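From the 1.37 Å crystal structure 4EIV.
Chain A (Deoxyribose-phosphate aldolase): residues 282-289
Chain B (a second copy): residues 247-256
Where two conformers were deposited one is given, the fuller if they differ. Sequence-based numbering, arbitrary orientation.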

ATOM      1  N   CYS A 282     -15.529  -9.475  -8.147  0.50 32.45           N
ATOM      2  CA  CYS A 282     -15.425  -9.584  -6.706  0.50 31.91           C
ATOM      3  C   CYS A 282     -15.494  -8.202  -6.058  0.50 31.58           C
ATOM      4  O   CYS A 282     -16.286  -7.972  -5.144  0.50 32.53           O
ATOM      5  N   TYR A 283     -14.660  -7.282  -6.529  1.00 30.82           N
ATOM      6  CA  TYR A 283     -14.652  -5.936  -5.989  1.00 30.72           C
ATOM      7  C   TYR A 283     -15.996  -5.227  -6.105  1.00 32.01           C
ATOM      8  O   TYR A 283     -16.450  -4.563  -5.154  1.00 31.72           O
ATOM      9  N   GLU A 284     -16.652  -5.400  -7.249  1.00 33.11           N
ATOM     10  CA  GLU A 284     -17.937  -4.744  -7.483  1.00 34.80           C
ATOM     11  C   GLU A 284     -19.050  -5.230  -6.558  1.00 35.55           C
ATOM     12  O   GLU A 284     -20.085  -4.589  -6.471  1.00 36.57           O
ATOM     13  N   SER A 285     -18.845  -6.343  -5.861  1.00 34.95           N
ATOM     14  CA  SER A 285     -19.831  -6.806  -4.889  1.00 35.08           C
ATOM     15  C   SER A 285     -19.762  -6.040  -3.553  1.00 34.69           C
ATOM     16  O   SER A 285     -20.659  -6.171  -2.723  1.00 35.52           O
ATOM     17  N   TRP A 286     -18.711  -5.245  -3.342  1.00 33.32           N
ATOM     18  CA  TRP A 286     -18.592  -4.442  -2.129  1.00 33.53           C
ATOM     19  C   TRP A 286     -19.509  -3.206  -2.206  1.00 34.74           C
ATOM     20  O   TRP A 286     -19.551  -2.528  -3.232  1.00 35.90           O
ATOM     21  N   ASP A 287     -20.229  -2.918  -1.119  1.00 35.94           N
ATOM     22  CA  ASP A 287     -21.148  -1.767  -1.053  1.00 38.14           C
ATOM     23  C   ASP A 287     -20.407  -0.519  -0.557  1.00 38.50           C
ATOM     24  O   ASP A 287     -20.012  -0.440   0.612  1.00 38.20           O
ATOM     25  N   SER A 288     -20.221   0.454  -1.451  1.00 38.94           N
ATOM     26  CA  SER A 288     -19.525   1.701  -1.122  1.00 40.05           C
ATOM     27  C   SER A 288     -20.416   2.732  -0.443  1.00 42.42           C
ATOM     28  O   SER A 288     -19.911   3.710   0.123  1.00 44.09           O
ATOM     29  N   VAL A 289     -21.733   2.533  -0.527  1.00 44.04           N
ATOM     30  CA  VAL A 289     -22.695   3.504  -0.007  1.00 45.48           C
ATOM     31  C   VAL A 289     -22.865   3.363   1.508  1.00 45.88           C
ATOM     32  O   VAL A 289     -23.420   2.375   1.992  1.00 47.48           O
TER
ATOM     33  N   ALA B 247     -11.968  -4.454   8.698  1.00 24.93           N
ATOM     34  CA  ALA B 247     -11.670  -4.617   7.270  1.00 24.84           C
ATOM     35  C   ALA B 247     -12.552  -3.697   6.418  1.00 26.09           C
ATOM     36  O   ALA B 247     -12.102  -3.202   5.385  1.00 26.96           O
ATOM     37  N   ASP B 248     -13.792  -3.459   6.820  0.60 26.51           N
ATOM     38  CA  ASP B 248     -14.613  -2.563   6.012  0.60 26.89           C
ATOM     39  C   ASP B 248     -14.040  -1.140   6.036  0.60 26.67           C
ATOM     40  O   ASP B 248     -14.051  -0.453   5.008  0.60 26.24           O
ATOM     41  N   PHE B 249     -13.511  -0.700   7.176  1.00 26.38           N
ATOM     42  CA  PHE B 249     -12.903   0.625   7.236  1.00 26.05           C
ATOM     43  C   PHE B 249     -11.703   0.690   6.320  1.00 25.78           C
ATOM     44  O   PHE B 249     -11.391   1.739   5.763  1.00 26.44           O
ATOM     45  N   LEU B 250     -10.943  -0.392   6.244  1.00 26.52           N
ATOM     46  CA  LEU B 250      -9.816  -0.455   5.326  1.00 26.71           C
ATOM     47  C   LEU B 250     -10.306  -0.223   3.883  1.00 26.30           C
ATOM     48  O   LEU B 250      -9.733   0.558   3.116  1.00 27.18           O
ATOM     49  N   MET B 251     -11.376  -0.915   3.513  1.00 26.45           N
ATOM     50  CA  MET B 251     -11.996  -0.731   2.207  1.00 26.72           C
ATOM     51  C   MET B 251     -12.502   0.706   1.994  1.00 26.73           C
ATOM     52  O   MET B 251     -12.339   1.272   0.908  1.00 26.70           O
ATOM     53  N   GLN B 252     -13.103   1.291   3.029  0.50 25.64           N
ATOM     54  CA  GLN B 252     -13.543   2.687   2.949  0.50 25.68           C
ATOM     55  C   GLN B 252     -12.376   3.611   2.644  0.50 25.50           C
ATOM     56  O   GLN B 252     -12.476   4.460   1.759  0.50 26.57           O
ATOM     57  N   MET B 253     -11.265   3.417   3.353  1.00 24.94           N
ATOM     58  CA  MET B 253     -10.106   4.266   3.187  1.00 25.20           C
ATOM     59  C   MET B 253      -9.611   4.229   1.744  1.00 25.47           C
ATOM     60  O   MET B 253      -9.307   5.266   1.173  1.00 25.92           O
ATOM     61  N   ILE B 254      -9.517   3.043   1.162  1.00 25.88           N
ATOM     62  CA  ILE B 254      -9.061   2.925  -0.227  1.00 26.05           C
ATOM     63  C   ILE B 254     -10.055   3.557  -1.188  1.00 26.80           C
ATOM     64  O   ILE B 254      -9.665   4.211  -2.133  1.00 28.09           O
ATOM     65  N   PHE B 255     -11.346   3.366  -0.939  1.00 26.46           N
ATOM     66  CA  PHE B 255     -12.386   3.954  -1.775  1.00 27.64           C
ATOM     67  C   PHE B 255     -12.353   5.490  -1.736  1.00 28.60           C
ATOM     68  O   PHE B 255     -12.426   6.164  -2.774  1.00 30.65           O
ATOM     69  N   GLU B 256     -12.244   6.052  -0.539  1.00 28.16           N
ATOM     70  CA  GLU B 256     -12.212   7.515  -0.407  1.00 28.77           C
ATOM     71  C   GLU B 256     -10.927   8.165  -0.839  1.00 28.46           C
ATOM     72  O   GLU B 256     -10.941   9.200  -1.502  1.00 29.40           O
TER

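The contact between the two copies is built around one large side chain, Trp A286, laid against one side of a helix in chain B. Trp A286 closes a turn with a backbone hydrogen bond from its N to Tyr A283 O (3.0 Å). Its CA-to-CB bond points toward the helix, and chi1 in the t well (178°) with chi2 at 71° carries the indole along the helix from Asp B248 to Phe B255, where it loses more surface than any other residue of either stretch.

Tryptophan suits this place because it combines a broad apolar ring with a single N-H donor at its rim. NE1 donates to Asp B248 OD1 at 3.0 Å and a nearly straight angle of 165°, in the plane of the ring, as an indole N-H requires. Asp B248 starts sideways, but t (chi1 -167°) brings its carboxylate nearer to chain A. The other oxygen is used as well: Gln B252 NE2, one helical turn on, donates to Asp B248 OD2 at 2.8 Å. Gln B252, with chi1 m and an extended chi2 (t), thus helps to hold the acceptor in position for the indole.

Met B251 also points toward chain A. Its three chi angles are all m, a folded course that sets the terminal methyl over one face of the indole: CE lies 3.9 Å from the centroid of the Trp A286 five-membered ring, a CH-pi contact, and 3.7 Å from Trp A286 CG. The same methyl meets the edge of a second ring, with Tyr A283 CE1 3.9 Å from Met B251 CE. An unbranched, flexible side chain with a slim methyl end is well fitted to reach both aromatics. Tyr A283 leaves its backbone sideways, and chi1 t (170°) brings the end of its ring nearer to the helix; its OH comes within 4.0 Å of Phe B255 CD1.

Phe B255, one turn beyond Met B251, has chi1 t (174°) and chi2 72°. Its CB packs 3.6 Å from Trp A286 CH2, while the edge of the indole is directed at the phenyl face in an offset edge-to-face pair, with the six-membered rings 5.6 Å apart between centroids and their planes at 64°. Ser A288 CB also sits over a face of this phenyl, 3.8 Å from the ring centroid. The backbone places CB over the ring, and serine makes this contact through carbon; its chi1 is p (76°), and its hydroxyl makes no hydrogen bond to the helix.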

ATOM      1  CB  CYS A 282     -14.122 -10.277  -6.328  0.50 30.82           C
ATOM      2  SG  CYS A 282     -13.940 -10.537  -4.551  0.50 31.82           S
ATOM      3  CB  TYR A 283     -13.581  -5.068  -6.643  1.00 29.69           C
ATOM      4  CG  TYR A 283     -13.751  -3.633  -6.250  1.00 30.98           C
ATOM      5  CD1 TYR A 283     -13.517  -3.230  -4.941  1.00 30.26           C
ATOM      6  CD2 TYR A 283     -14.222  -2.685  -7.160  1.00 30.54           C
ATOM      7  CE1 TYR A 283     -13.719  -1.922  -4.546  1.00 29.92           C
ATOM      8  CE2 TYR A 283     -14.424  -1.362  -6.775  1.00 31.86           C
ATOM      9  CZ  TYR A 283     -14.171  -0.992  -5.461  1.00 31.02           C
ATOM     10  OH  TYR A 283     -14.335   0.305  -5.065  1.00 32.77           O
ATOM     11  CB  GLU A 284     -18.328  -4.840  -8.961  1.00 36.20           C
ATOM     12  CG  GLU A 284     -17.451  -3.940  -9.831  1.00 37.89           C
ATOM     13  CD  GLU A 284     -17.703  -4.079 -11.312  1.00 41.54           C
ATOM     14  OE1 GLU A 284     -18.564  -4.899 -11.708  1.00 46.52           O
ATOM     15  OE2 GLU A 284     -17.037  -3.350 -12.087  1.00 43.60           O
ATOM     16  CB  SER A 285     -19.722  -8.315  -4.657  1.00 35.66           C
ATOM     17  OG  SER A 285     -18.538  -8.702  -3.992  1.00 33.17           O
ATOM     18  CB  TRP A 286     -17.129  -4.013  -1.932  1.00 32.00           C
ATOM     19  CG  TRP A 286     -16.921  -3.134  -0.741  1.00 32.32           C
ATOM     20  CD1 TRP A 286     -16.989  -3.503   0.575  1.00 33.10           C
ATOM     21  CD2 TRP A 286     -16.618  -1.734  -0.746  1.00 31.63           C
ATOM     22  NE1 TRP A 286     -16.753  -2.420   1.385  1.00 34.40           N
ATOM     23  CE2 TRP A 286     -16.531  -1.320   0.602  1.00 33.07           C
ATOM     24  CE3 TRP A 286     -16.427  -0.783  -1.755  1.00 31.74           C
ATOM     25  CZ2 TRP A 286     -16.241  -0.002   0.965  1.00 32.67           C
ATOM     26  CZ3 TRP A 286     -16.141   0.523  -1.387  1.00 32.15           C
ATOM     27  CH2 TRP A 286     -16.056   0.898  -0.040  1.00 32.71           C
ATOM     28  CB  ASP A 287     -22.325  -2.101  -0.118  1.00 39.18           C
ATOM     29  CG  ASP A 287     -23.399  -1.010  -0.079  1.00 42.87           C
ATOM     30  OD1 ASP A 287     -23.332  -0.028  -0.858  1.00 45.29           O
ATOM     31  OD2 ASP A 287     -24.329  -1.156   0.744  1.00 47.37           O
ATOM     32  CB  SER A 288     -18.998   2.360  -2.400  1.00 39.70           C
ATOM     33  OG  SER A 288     -20.056   2.995  -3.120  1.00 40.12           O
ATOM     34  CB  VAL A 289     -24.072   3.377  -0.726  1.00 46.44           C
ATOM     35  CG1 VAL A 289     -25.019   4.475  -0.259  1.00 47.63           C
ATOM     36  CG2 VAL A 289     -23.898   3.442  -2.252  1.00 46.52           C
TER
ATOM     37  CB  ALA B 247     -11.826  -6.079   6.862  1.00 26.53           C
ATOM     38  CB  ASP B 248     -16.070  -2.570   6.436  0.60 27.94           C
ATOM     39  CG  ASP B 248     -16.953  -1.890   5.413  0.60 29.45           C
ATOM     40  OD1 ASP B 248     -17.243  -2.509   4.363  0.60 32.10           O
ATOM     41  OD2 ASP B 248     -17.351  -0.739   5.660  0.60 33.33           O
ATOM     42  CB  PHE B 249     -12.518   1.017   8.663  1.00 26.56           C
ATOM     43  CG  PHE B 249     -13.676   1.426   9.520  1.00 27.47           C
ATOM     44  CD1 PHE B 249     -14.391   2.573   9.245  1.00 28.01           C
ATOM     45  CD2 PHE B 249     -14.091   0.636  10.583  1.00 27.50           C
ATOM     46  CE1 PHE B 249     -15.463   2.944  10.038  1.00 28.80           C
ATOM     47  CE2 PHE B 249     -15.147   1.014  11.369  1.00 30.05           C
ATOM     48  CZ  PHE B 249     -15.844   2.168  11.090  1.00 29.49           C
ATOM     49  CB  LEU B 250      -9.049  -1.756   5.533  1.00 28.03           C
ATOM     50  CG  LEU B 250      -7.945  -2.141   4.586  1.00 28.82           C
ATOM     51  CD1 LEU B 250      -6.864  -1.102   4.651  1.00 29.73           C
ATOM     52  CD2 LEU B 250      -7.430  -3.541   4.968  1.00 31.78           C
ATOM     53  CB  MET B 251     -13.086  -1.768   2.020  1.00 28.07           C
ATOM     54  CG  MET B 251     -12.506  -3.112   1.683  1.00 30.34           C
ATOM     55  SD  MET B 251     -11.807  -3.198   0.028  1.00 34.34           S
ATOM     56  CE  MET B 251     -13.242  -3.441  -1.007  1.00 33.57           C
ATOM     57  CB  GLN B 252     -14.206   3.125   4.255  0.50 25.70           C
ATOM     58  CG  GLN B 252     -15.502   2.394   4.581  0.50 25.60           C
ATOM     59  CD  GLN B 252     -16.021   2.755   5.964  0.50 25.30           C
ATOM     60  OE1 GLN B 252     -15.746   3.837   6.473  0.50 27.56           O
ATOM     61  NE2 GLN B 252     -16.791   1.851   6.566  0.50 26.78           N
ATOM     62  CB  MET B 253      -8.985   3.828   4.142  1.00 25.56           C
ATOM     63  CG  MET B 253      -7.761   4.736   4.133  1.00 25.78           C
ATOM     64  SD  MET B 253      -8.051   6.375   4.864  1.00 26.42           S
ATOM     65  CE  MET B 253      -6.508   7.224   4.508  1.00 26.72           C
ATOM     66  CB  ILE B 254      -8.885   1.452  -0.626  1.00 27.18           C
ATOM     67  CG1 ILE B 254      -7.763   0.828   0.172  1.00 27.90           C
ATOM     68  CG2 ILE B 254      -8.628   1.317  -2.113  1.00 29.15           C
ATOM     69  CD1 ILE B 254      -7.643  -0.640   0.011  1.00 32.03           C
ATOM     70  CB  PHE B 255     -13.750   3.420  -1.318  1.00 27.79           C
ATOM     71  CG  PHE B 255     -14.903   4.070  -2.010  1.00 28.51           C
ATOM     72  CD1 PHE B 255     -15.173   3.796  -3.342  1.00 28.89           C
ATOM     73  CD2 PHE B 255     -15.708   4.986  -1.347  1.00 29.22           C
ATOM     74  CE1 PHE B 255     -16.234   4.418  -3.991  1.00 30.11           C
ATOM     75  CE2 PHE B 255     -16.758   5.602  -2.003  1.00 31.93           C
ATOM     76  CZ  PHE B 255     -17.016   5.306  -3.310  1.00 30.96           C
ATOM     77  CB  GLU B 256     -12.388   7.928   1.058  1.00 29.40           C
ATOM     78  CG  GLU B 256     -13.778   7.737   1.640  1.00 31.23           C
ATOM     79  CD  GLU B 256     -14.815   8.757   1.133  1.00 34.57           C
ATOM     80  OE1 GLU B 256     -16.002   8.477   1.286  1.00 37.66           O
ATOM     81  OE2 GLU B 256     -14.449   9.813   0.573  1.00 38.63           O
TER